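Local coordinates for CIR protein (Plasmodium chabaudi chabaudi, PDB 6ZYV), which is of unknown function but belongs to the PIR family of variant antigens, with an ectodomain probably displayed by the infected red blood cell, at residues Ile18-Thr29 against Trp94-Pro103; Thr36-Met44 against Asp57-Val68. The protein carries 5 engineered substitutions. All coordinates share one frame; numbering follows the deposited sequence.

Contact 1 (Ile18-Thr29 against Trp94-Pro103); sequences IDDCLQIDTIYT and WLSYILNQMP
W94 swings its indole out with CG anti to the backbone N (chi1 173°), and this carries NE1 to the carboxylate of D19. The hydrogen bond from W94 NE1 to D19 OD1 is 2.9 Å long and nearly straight, 169° at the hydrogen. OD1 lies close to the indole plane, but the N-H meets it from above the carboxylate plane. The same oxygen sits at the edge of the Y97 ring. I18 CG2 packs obliquely against the indole, 3.7 Å from W94 CZ2. I98 CG1 lies on the other side of the ring plane. The contact joins the C-terminal end of helix 8-20, and the loop after it, to the last turns of helix 81-101 in an ectodomain built of helices and loops, with no strand. The C21-C32 disulfide ties this loop to the chain further on. L22 and I98 meet tip to tip, with L22 CD2 3.6 Å from I98 CD1. Further along, I27 CD1 reaches M102 SD at 3.6 Å and Q101 CB at 3.7 Å. M102 folds back on itself through chi2 (-69°) and chi3, and its SD touches I24 CG2 at 3.9 Å as well. T26 OG1 packs on M102 and P103; it is buried here without a polar partner.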
loop_
_atom_site.group_PDB
_atom_site.type_symbol
_atom_site.label_atom_id
_atom_site.label_comp_id
_atom_site.label_asym_id
_atom_site.label_seq_id
_atom_site.Cartn_x
_atom_site.Cartn_y
_atom_site.Cartn_z
ATOM N N ILE A 18 3.461 9.240 -3.816
ATOM C CA ILE A 18 3.466 8.672 -5.153
ATOM C C ILE A 18 2.108 8.848 -5.861
ATOM O O ILE A 18 2.092 9.101 -7.063
ATOM C CB ILE A 18 3.994 7.209 -5.214
ATOM C CG1 ILE A 18 4.358 6.819 -6.655
ATOM C CG2 ILE A 18 3.025 6.207 -4.602
ATOM C CD1 ILE A 18 5.305 7.802 -7.345
ATOM N N ASP A 19 0.986 8.787 -5.127
ATOM C CA ASP A 19 -0.333 9.004 -5.713
ATOM C C ASP A 19 -0.436 10.373 -6.394
ATOM O O ASP A 19 -0.808 10.446 -7.571
ATOM C CB ASP A 19 -1.442 8.877 -4.651
ATOM C CG ASP A 19 -2.037 7.501 -4.496
ATOM O OD1 ASP A 19 -1.829 6.667 -5.390
ATOM O OD2 ASP A 19 -2.707 7.251 -3.462
ATOM N N ASP A 20 -0.090 11.450 -5.677
ATOM C CA ASP A 20 -0.169 12.790 -6.240
ATOM C C ASP A 20 0.747 12.971 -7.456
ATOM O O ASP A 20 0.428 13.764 -8.343
ATOM C CB ASP A 20 0.146 13.837 -5.155
ATOM C CG ASP A 20 -0.738 13.715 -3.919
ATOM O OD1 ASP A 20 -1.845 13.142 -4.032
ATOM O OD2 ASP A 20 -0.317 14.182 -2.834
ATOM N N CYS A 21 1.844 12.219 -7.538
ATOM C CA CYS A 21 2.809 12.381 -8.610
ATOM C C CYS A 21 2.679 11.439 -9.758
ATOM O O CYS A 21 3.571 11.467 -10.599
ATOM C CB CYS A 21 4.219 12.320 -8.048
ATOM S SG CYS A 21 4.777 13.864 -7.302
ATOM N N LEU A 22 1.637 10.600 -9.824
ATOM C CA LEU A 22 1.579 9.593 -10.879
ATOM C C LEU A 22 1.472 10.162 -12.316
ATOM O O LEU A 22 1.823 9.457 -13.266
ATOM C CB LEU A 22 0.505 8.543 -10.606
ATOM C CG LEU A 22 0.955 7.083 -10.789
ATOM C CD1 LEU A 22 2.306 6.788 -10.117
ATOM C CD2 LEU A 22 -0.077 6.139 -10.264
ATOM N N GLN A 23 1.047 11.428 -12.474
ATOM C CA GLN A 23 0.989 12.110 -13.776
ATOM C C GLN A 23 0.094 11.432 -14.833
ATOM O O GLN A 23 0.138 11.808 -16.007
ATOM C CB GLN A 23 2.410 12.328 -14.340
ATOM C CG GLN A 23 2.916 13.761 -14.237
ATOM C CD GLN A 23 3.114 14.200 -12.812
ATOM O OE1 GLN A 23 2.256 14.867 -12.219
ATOM N NE2 GLN A 23 4.255 13.838 -12.232
ATOM N N ILE A 24 -0.717 10.454 -14.427
ATOM C CA ILE A 24 -1.607 9.758 -15.347
ATOM C C ILE A 24 -2.947 10.474 -15.408
ATOM O O ILE A 24 -3.618 10.628 -14.388
ATOM C CB ILE A 24 -1.752 8.270 -14.955
ATOM C CG1 ILE A 24 -0.408 7.550 -15.081
ATOM C CG2 ILE A 24 -2.826 7.578 -15.787
ATOM C CD1 ILE A 24 -0.352 6.391 -14.322
ATOM N N ASP A 25 -3.307 10.937 -16.605
ATOM C CA ASP A 25 -4.537 11.662 -16.937
ATOM C C ASP A 25 -5.827 11.033 -16.368
ATOM O O ASP A 25 -6.647 11.737 -15.774
ATOM C CB ASP A 25 -4.652 11.855 -18.472
ATOM C CG ASP A 25 -4.190 10.667 -19.321
ATOM O OD1 ASP A 25 -2.977 10.340 -19.282
ATOM O OD2 ASP A 25 -5.044 10.070 -20.031
ATOM N N THR A 26 -5.989 9.712 -16.545
ATOM C CA THR A 26 -7.163 8.969 -16.093
ATOM C C THR A 26 -7.235 8.820 -14.568
ATOM O O THR A 26 -8.326 8.673 -14.017
ATOM C CB THR A 26 -7.232 7.619 -16.812
ATOM O OG1 THR A 26 -6.140 6.804 -16.387
ATOM C CG2 THR A 26 -7.187 7.767 -18.322
ATOM N N ILE A 27 -6.080 8.828 -13.892
ATOM C CA ILE A 27 -6.050 8.729 -12.435
ATOM C C ILE A 27 -5.657 10.080 -11.863
ATOM O O ILE A 27 -4.582 10.597 -12.190
ATOM C CB ILE A 27 -5.082 7.632 -11.920
ATOM C CG1 ILE A 27 -5.464 6.231 -12.431
ATOM C CG2 ILE A 27 -4.981 7.677 -10.381
ATOM C CD1 ILE A 27 -4.480 5.133 -11.997
ATOM N N TYR A 28 -6.514 10.652 -11.013
ATOM C CA TYR A 28 -6.191 11.918 -10.378
ATOM C C TYR A 28 -6.537 11.908 -8.913
ATOM O O TYR A 28 -7.707 11.812 -8.548
ATOM C CB TYR A 28 -6.852 13.113 -11.071
ATOM C CG TYR A 28 -6.379 14.438 -10.510
ATOM C CD1 TYR A 28 -7.037 15.042 -9.446
ATOM C CD2 TYR A 28 -5.266 15.078 -11.033
ATOM C CE1 TYR A 28 -6.594 16.243 -8.911
ATOM C CE2 TYR A 28 -4.823 16.289 -10.517
ATOM C CZ TYR A 28 -5.490 16.869 -9.455
ATOM O OH TYR A 28 -5.054 18.064 -8.938
ATOM N N THR A 29 -5.517 12.042 -8.069
ATOM C CA THR A 29 -5.702 12.169 -6.625
ATOM C C THR A 29 -5.139 13.512 -6.089
ATOM O O THR A 29 -5.448 13.881 -4.956
ATOM C CB THR A 29 -5.114 10.974 -5.861
ATOM O OG1 THR A 29 -3.690 11.020 -5.944
ATOM C CG2 THR A 29 -5.654 9.625 -6.347
ATOM N N TRP A 94 -1.220 -1.387 -3.300
ATOM C CA TRP A 94 -1.304 -0.099 -3.983
ATOM C C TRP A 94 -1.352 -0.329 -5.492
ATOM O O TRP A 94 -2.156 0.298 -6.184
ATOM C CB TRP A 94 -0.105 0.799 -3.613
ATOM C CG TRP A 94 -0.034 2.070 -4.417
ATOM C CD1 TRP A 94 -0.768 3.210 -4.223
ATOM C CD2 TRP A 94 0.770 2.302 -5.597
ATOM N NE1 TRP A 94 -0.423 4.149 -5.169
ATOM C CE2 TRP A 94 0.525 3.616 -6.019
ATOM C CE3 TRP A 94 1.728 1.542 -6.300
ATOM C CZ2 TRP A 94 1.188 4.181 -7.135
ATOM C CZ3 TRP A 94 2.350 2.089 -7.414
ATOM C CH2 TRP A 94 2.075 3.392 -7.825
ATOM N N LEU A 95 -0.508 -1.242 -6.003
ATOM C CA LEU A 95 -0.454 -1.563 -7.413
ATOM C C LEU A 95 -1.803 -2.102 -7.905
ATOM O O LEU A 95 -2.256 -1.705 -8.979
ATOM C CB LEU A 95 0.701 -2.535 -7.690
ATOM C CG LEU A 95 0.949 -2.862 -9.169
ATOM C CD1 LEU A 95 1.195 -1.603 -9.989
ATOM C CD2 LEU A 95 2.097 -3.873 -9.316
ATOM N N SER A 96 -2.475 -2.948 -7.095
ATOM C CA SER A 96 -3.800 -3.492 -7.421
ATOM C C SER A 96 -4.820 -2.379 -7.519
ATOM O O SER A 96 -5.643 -2.380 -8.426
ATOM C CB SER A 96 -4.248 -4.492 -6.362
ATOM O OG SER A 96 -3.277 -5.514 -6.286
ATOM N N TYR A 97 -4.761 -1.419 -6.593
ATOM C CA TYR A 97 -5.632 -0.257 -6.589
ATOM C C TYR A 97 -5.428 0.549 -7.894
ATOM O O TYR A 97 -6.406 0.906 -8.535
ATOM C CB TYR A 97 -5.410 0.589 -5.308
ATOM C CG TYR A 97 -5.653 2.066 -5.496
ATOM C CD1 TYR A 97 -6.942 2.576 -5.543
ATOM C CD2 TYR A 97 -4.593 2.949 -5.683
ATOM C CE1 TYR A 97 -7.172 3.928 -5.759
ATOM C CE2 TYR A 97 -4.810 4.294 -5.942
ATOM C CZ TYR A 97 -6.102 4.789 -5.963
ATOM O OH TYR A 97 -6.329 6.134 -6.196
ATOM N N ILE A 98 -4.172 0.833 -8.278
ATOM C CA ILE A 98 -3.853 1.592 -9.491
ATOM C C ILE A 98 -4.367 0.884 -10.742
ATOM O O ILE A 98 -5.032 1.507 -11.570
ATOM C CB ILE A 98 -2.317 1.844 -9.587
ATOM C CG1 ILE A 98 -1.855 2.763 -8.453
ATOM C CG2 ILE A 98 -1.899 2.388 -10.991
ATOM C CD1 ILE A 98 -2.456 4.133 -8.485
ATOM N N LEU A 99 -4.088 -0.409 -10.869
ATOM C CA LEU A 99 -4.543 -1.170 -12.018
ATOM C C LEU A 99 -6.069 -1.237 -12.068
ATOM O O LEU A 99 -6.637 -1.121 -13.144
ATOM C CB LEU A 99 -3.885 -2.557 -12.075
ATOM C CG LEU A 99 -2.350 -2.571 -12.252
ATOM C CD1 LEU A 99 -1.851 -3.985 -12.470
ATOM C CD2 LEU A 99 -1.895 -1.706 -13.444
ATOM N N ASN A 100 -6.731 -1.326 -10.915
ATOM C CA ASN A 100 -8.188 -1.309 -10.861
ATOM C C ASN A 100 -8.722 0.058 -11.349
ATOM O O ASN A 100 -9.726 0.090 -12.062
ATOM C CB ASN A 100 -8.687 -1.616 -9.444
ATOM C CG ASN A 100 -10.190 -1.676 -9.361
ATOM O OD1 ASN A 100 -10.844 -0.792 -8.815
ATOM N ND2 ASN A 100 -10.766 -2.705 -9.944
ATOM N N GLN A 101 -8.021 1.163 -11.035
ATOM C CA GLN A 101 -8.420 2.497 -11.480
ATOM C C GLN A 101 -8.250 2.665 -12.987
ATOM O O GLN A 101 -9.140 3.195 -13.646
ATOM C CB GLN A 101 -7.608 3.599 -10.765
ATOM C CG GLN A 101 -7.799 3.648 -9.256
ATOM C CD GLN A 101 -9.152 4.171 -8.849
ATOM O OE1 GLN A 101 -10.122 3.415 -8.703
ATOM N NE2 GLN A 101 -9.243 5.487 -8.644
ATOM N N MET A 102 -7.105 2.226 -13.528
ATOM C CA MET A 102 -6.787 2.318 -14.950
ATOM C C MET A 102 -7.832 1.607 -15.770
ATOM O O MET A 102 -8.256 0.512 -15.397
ATOM C CB MET A 102 -5.441 1.625 -15.245
ATOM C CG MET A 102 -4.255 2.244 -14.566
ATOM S SD MET A 102 -3.916 3.851 -15.279
ATOM C CE MET A 102 -3.200 3.374 -16.855
ATOM N N PRO A 103 -8.313 2.231 -16.850
ATOM C CA PRO A 103 -9.223 1.502 -17.743
ATOM C C PRO A 103 -8.375 0.493 -18.534
ATOM O O PRO A 103 -7.184 0.743 -18.789
ATOM C CB PRO A 103 -9.784 2.604 -18.642
ATOM C CG PRO A 103 -8.693 3.620 -18.716
ATOM C CD PRO A 103 -7.891 3.524 -17.429
#

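Contact 2 (Thr36-Met44 against Asp57-Val68)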
loop_
_atom_site.group_PDB
_atom_site.type_symbol
_atom_site.label_atom_id
_atom_site.label_comp_id
_atom_site.label_asym_id
_atom_site.label_seq_id
_atom_site.Cartn_x
_atom_site.Cartn_y
_atom_site.Cartn_z
ATOM N N THR A 36 10.358 15.341 -10.290
ATOM C CA THR A 36 11.459 14.408 -10.479
ATOM C C THR A 36 11.460 13.237 -9.488
ATOM O O THR A 36 12.359 12.407 -9.578
ATOM C CB THR A 36 12.787 15.180 -10.448
ATOM O OG1 THR A 36 12.894 15.875 -9.199
ATOM C CG2 THR A 36 12.911 16.173 -11.600
ATOM N N LEU A 37 10.457 13.152 -8.579
ATOM C CA LEU A 37 10.324 12.152 -7.508
ATOM C C LEU A 37 10.775 10.730 -7.864
ATOM O O LEU A 37 11.631 10.168 -7.177
ATOM C CB LEU A 37 8.883 12.113 -6.972
ATOM C CG LEU A 37 8.664 11.269 -5.726
ATOM C CD1 LEU A 37 9.059 12.036 -4.489
ATOM C CD2 LEU A 37 7.224 10.855 -5.608
ATOM N N TYR A 38 10.209 10.150 -8.937
ATOM C CA TYR A 38 10.555 8.796 -9.338
ATOM C C TYR A 38 11.379 8.726 -10.604
ATOM O O TYR A 38 11.591 7.629 -11.088
ATOM C CB TYR A 38 9.291 7.913 -9.460
ATOM C CG TYR A 38 8.229 8.466 -10.390
ATOM C CD1 TYR A 38 8.337 8.322 -11.766
ATOM C CD2 TYR A 38 7.128 9.141 -9.894
ATOM C CE1 TYR A 38 7.371 8.834 -12.624
ATOM C CE2 TYR A 38 6.154 9.656 -10.741
ATOM C CZ TYR A 38 6.275 9.500 -12.106
ATOM O OH TYR A 38 5.300 10.006 -12.940
ATOM N N SER A 39 11.862 9.866 -11.138
ATOM C CA SER A 39 12.621 9.909 -12.392
ATOM C C SER A 39 13.817 8.959 -12.426
ATOM O O SER A 39 14.072 8.343 -13.461
ATOM C CB SER A 39 13.045 11.331 -12.740
ATOM O OG SER A 39 13.947 11.876 -11.794
ATOM N N ASP A 40 14.495 8.779 -11.278
ATOM C CA ASP A 40 15.623 7.848 -11.132
ATOM C C ASP A 40 15.240 6.395 -11.428
ATOM O O ASP A 40 16.114 5.581 -11.705
ATOM C CB ASP A 40 16.166 7.901 -9.690
ATOM C CG ASP A 40 17.037 9.117 -9.366
ATOM O OD1 ASP A 40 17.851 9.522 -10.241
ATOM O OD2 ASP A 40 16.914 9.652 -8.227
ATOM N N TYR A 41 13.944 6.058 -11.322
ATOM C CA TYR A 41 13.429 4.702 -11.490
ATOM C C TYR A 41 12.636 4.478 -12.785
ATOM O O TYR A 41 12.053 3.413 -12.953
ATOM C CB TYR A 41 12.614 4.289 -10.257
ATOM C CG TYR A 41 13.373 4.532 -8.971
ATOM C CD1 TYR A 41 14.568 3.876 -8.713
ATOM C CD2 TYR A 41 12.967 5.506 -8.077
ATOM C CE1 TYR A 41 15.307 4.138 -7.568
ATOM C CE2 TYR A 41 13.674 5.753 -6.908
ATOM C CZ TYR A 41 14.854 5.070 -6.660
ATOM O OH TYR A 41 15.609 5.311 -5.536
ATOM N N CYS A 42 12.643 5.449 -13.702
ATOM C CA CYS A 42 11.973 5.352 -14.996
ATOM C C CYS A 42 12.646 4.276 -15.853
ATOM O O CYS A 42 13.871 4.143 -15.822
ATOM C CB CYS A 42 11.984 6.707 -15.702
ATOM S SG CYS A 42 10.772 7.893 -15.059
ATOM N N PRO A 43 11.865 3.472 -16.594
ATOM C CA PRO A 43 12.491 2.425 -17.423
ATOM C C PRO A 43 13.337 3.013 -18.541
ATOM O O PRO A 43 13.051 4.095 -19.048
ATOM C CB PRO A 43 11.311 1.636 -18.007
ATOM C CG PRO A 43 10.083 2.201 -17.395
ATOM C CD PRO A 43 10.396 3.499 -16.730
ATOM N N MET A 44 14.345 2.264 -18.968
ATOM C CA MET A 44 15.172 2.658 -20.088
ATOM C C MET A 44 14.339 2.653 -21.376
ATOM O O MET A 44 13.460 1.808 -21.546
ATOM C CB MET A 44 16.302 1.660 -20.256
ATOM C CG MET A 44 17.543 2.026 -19.512
ATOM S SD MET A 44 18.921 1.139 -20.266
ATOM C CE MET A 44 18.399 -0.584 -19.980
ATOM N N ASP A 57 5.031 3.179 -17.681
ATOM C CA ASP A 57 6.385 3.555 -17.267
ATOM C C ASP A 57 6.318 4.308 -15.942
ATOM O O ASP A 57 7.126 4.060 -15.063
ATOM C CB ASP A 57 7.064 4.462 -18.322
ATOM C CG ASP A 57 7.579 3.756 -19.564
ATOM O OD1 ASP A 57 7.312 2.542 -19.714
ATOM O OD2 ASP A 57 8.244 4.429 -20.402
ATOM N N LYS A 58 5.362 5.229 -15.800
ATOM C CA LYS A 58 5.190 6.024 -14.585
ATOM C C LYS A 58 4.757 5.154 -13.402
ATOM O O LYS A 58 5.252 5.350 -12.292
ATOM C CB LYS A 58 4.169 7.151 -14.824
ATOM C CG LYS A 58 4.618 8.181 -15.853
ATOM C CD LYS A 58 3.495 9.169 -16.193
ATOM C CE LYS A 58 3.850 10.020 -17.383
ATOM N NZ LYS A 58 2.688 10.221 -18.301
ATOM N N ILE A 59 3.832 4.196 -13.642
ATOM C CA ILE A 59 3.353 3.277 -12.601
ATOM C C ILE A 59 4.496 2.378 -12.162
ATOM O O ILE A 59 4.693 2.176 -10.970
ATOM C CB ILE A 59 2.135 2.438 -13.089
ATOM C CG1 ILE A 59 0.918 3.333 -13.320
ATOM C CG2 ILE A 59 1.789 1.342 -12.082
ATOM C CD1 ILE A 59 -0.168 2.683 -14.198
ATOM N N SER A 60 5.268 1.862 -13.129
ATOM C CA SER A 60 6.399 1.003 -12.859
ATOM C C SER A 60 7.445 1.735 -12.005
ATOM O O SER A 60 7.892 1.193 -10.992
ATOM C CB SER A 60 7.013 0.531 -14.175
ATOM O OG SER A 60 8.225 -0.179 -13.991
ATOM N N ALA A 61 7.793 2.982 -12.386
ATOM C CA ALA A 61 8.768 3.786 -11.662
ATOM C C ALA A 61 8.256 4.163 -10.266
ATOM O O ALA A 61 9.028 4.171 -9.319
ATOM C CB ALA A 61 9.101 5.031 -12.465
ATOM N N GLY A 62 6.958 4.450 -10.159
ATOM C CA GLY A 62 6.301 4.788 -8.895
ATOM C C GLY A 62 6.260 3.625 -7.924
ATOM O O GLY A 62 6.416 3.808 -6.719
ATOM N N PHE A 63 6.080 2.421 -8.454
ATOM C CA PHE A 63 6.054 1.195 -7.673
ATOM C C PHE A 63 7.451 0.891 -7.110
ATOM O O PHE A 63 7.570 0.513 -5.949
ATOM C CB PHE A 63 5.548 0.026 -8.537
ATOM C CG PHE A 63 5.559 -1.310 -7.838
ATOM C CD1 PHE A 63 4.525 -1.678 -6.988
ATOM C CD2 PHE A 63 6.612 -2.193 -8.021
ATOM C CE1 PHE A 63 4.545 -2.905 -6.334
ATOM C CE2 PHE A 63 6.630 -3.413 -7.372
ATOM C CZ PHE A 63 5.599 -3.757 -6.525
ATOM N N ILE A 64 8.494 1.046 -7.930
ATOM C CA ILE A 64 9.880 0.826 -7.514
ATOM C C ILE A 64 10.289 1.881 -6.490
ATOM O O ILE A 64 10.869 1.537 -5.459
ATOM C CB ILE A 64 10.817 0.791 -8.727
ATOM C CG1 ILE A 64 10.487 -0.437 -9.587
ATOM C CG2 ILE A 64 12.288 0.808 -8.315
ATOM C CD1 ILE A 64 11.071 -0.345 -10.957
ATOM N N TRP A 65 9.882 3.142 -6.700
ATOM C CA TRP A 65 10.122 4.194 -5.723
ATOM C C TRP A 65 9.506 3.817 -4.345
ATOM O O TRP A 65 10.185 3.944 -3.340
ATOM C CB TRP A 65 9.575 5.540 -6.227
ATOM C CG TRP A 65 9.842 6.680 -5.292
ATOM C CD1 TRP A 65 10.950 7.478 -5.257
ATOM C CD2 TRP A 65 8.982 7.138 -4.246
ATOM N NE1 TRP A 65 10.830 8.406 -4.247
ATOM C CE2 TRP A 65 9.640 8.200 -3.593
ATOM C CE3 TRP A 65 7.728 6.740 -3.783
ATOM C CZ2 TRP A 65 9.058 8.898 -2.538
ATOM C CZ3 TRP A 65 7.177 7.400 -2.709
ATOM C CH2 TRP A 65 7.824 8.487 -2.119
ATOM N N LEU A 66 8.265 3.271 -4.325
ATOM C CA LEU A 66 7.587 2.812 -3.117
ATOM C C LEU A 66 8.377 1.768 -2.403
ATOM O O LEU A 66 8.574 1.902 -1.213
ATOM C CB LEU A 66 6.193 2.201 -3.405
ATOM C CG LEU A 66 4.954 3.073 -3.281
ATOM C CD1 LEU A 66 3.691 2.181 -3.221
ATOM C CD2 LEU A 66 5.057 4.051 -2.080
ATOM N N LEU A 67 8.770 0.688 -3.105
ATOM C CA LEU A 67 9.556 -0.391 -2.526
ATOM C C LEU A 67 10.869 0.110 -1.968
ATOM O O LEU A 67 11.268 -0.330 -0.899
ATOM C CB LEU A 67 9.840 -1.494 -3.560
ATOM C CG LEU A 67 8.719 -2.463 -3.871
ATOM C CD1 LEU A 67 9.209 -3.514 -4.890
ATOM C CD2 LEU A 67 8.222 -3.154 -2.594
ATOM N N VAL A 68 11.543 1.027 -2.679
ATOM C CA VAL A 68 12.801 1.588 -2.205
ATOM C C VAL A 68 12.566 2.370 -0.885
ATOM O O VAL A 68 13.279 2.159 0.096
ATOM C CB VAL A 68 13.482 2.439 -3.297
ATOM C CG1 VAL A 68 14.605 3.296 -2.717
ATOM C CG2 VAL A 68 14.024 1.547 -4.414
HETATM O O HOH W 1 10.842 5.642 -19.406
#
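A61 lies under the turn of 36-44, where the backbones come closest, at Y41. With Y38 and W65, both also buried, it forms the tight part of the contact. A61 CB is 3.4 Å from Y41 O and 3.5 Å from Y38 CD1. Y38 takes chi1 55°, with CG between the backbone N and the carbonyl carbon, and its ring lies along the helix toward K58. There Y38 OH meets K58 CG at 3.5 Å. L37 covers one face of the W65 indole: CD2 makes a CH-pi contact 4.1 Å from the centroid of the six-membered ring. Y41 comes to the indole edge instead, CE2 3.6 Å from W65 CD1, with the two ring planes 58° apart. The loop thus lays a short 3-10 turn, 39-41, on helix 55-71, and the C42-C52 disulfide ties it to the chain just ahead of that helix. No direct hydrogen bond crosses between the segments. The looser end is at P43 and D57, where water enters the contact. P43 CG rests 3.6 Å from D57 OD1, and a water bridges the pair by donating to P43 O at 2.7 Å and to D57 OD2 at 3.0 Å.

The chain between the two halves of contact 1 holds the whole of contact 2; the centres are about 13 Å apart. The two touch directly. Y38 OH lies 3.3 Å from C21 O, a probable hydrogen bond. I18 CD1 packs 3.4 Å from Y38 CD2, so I18 serves W94 in contact 1 and Y38 in contact 2. L22 O meets K58 CD at 3.4 Å, and I24 CD1 lies 3.5 Å from I59 CG1. Helix 55-71 is packed by loop 36-44 and, through L22 and I24, by the loop after helix 8-20. Contact 1 brings that loop to helix 81-101. Helix 55-71 meets helix 81-101 itself, through I59 on L95 and I98 and through L66 on W94.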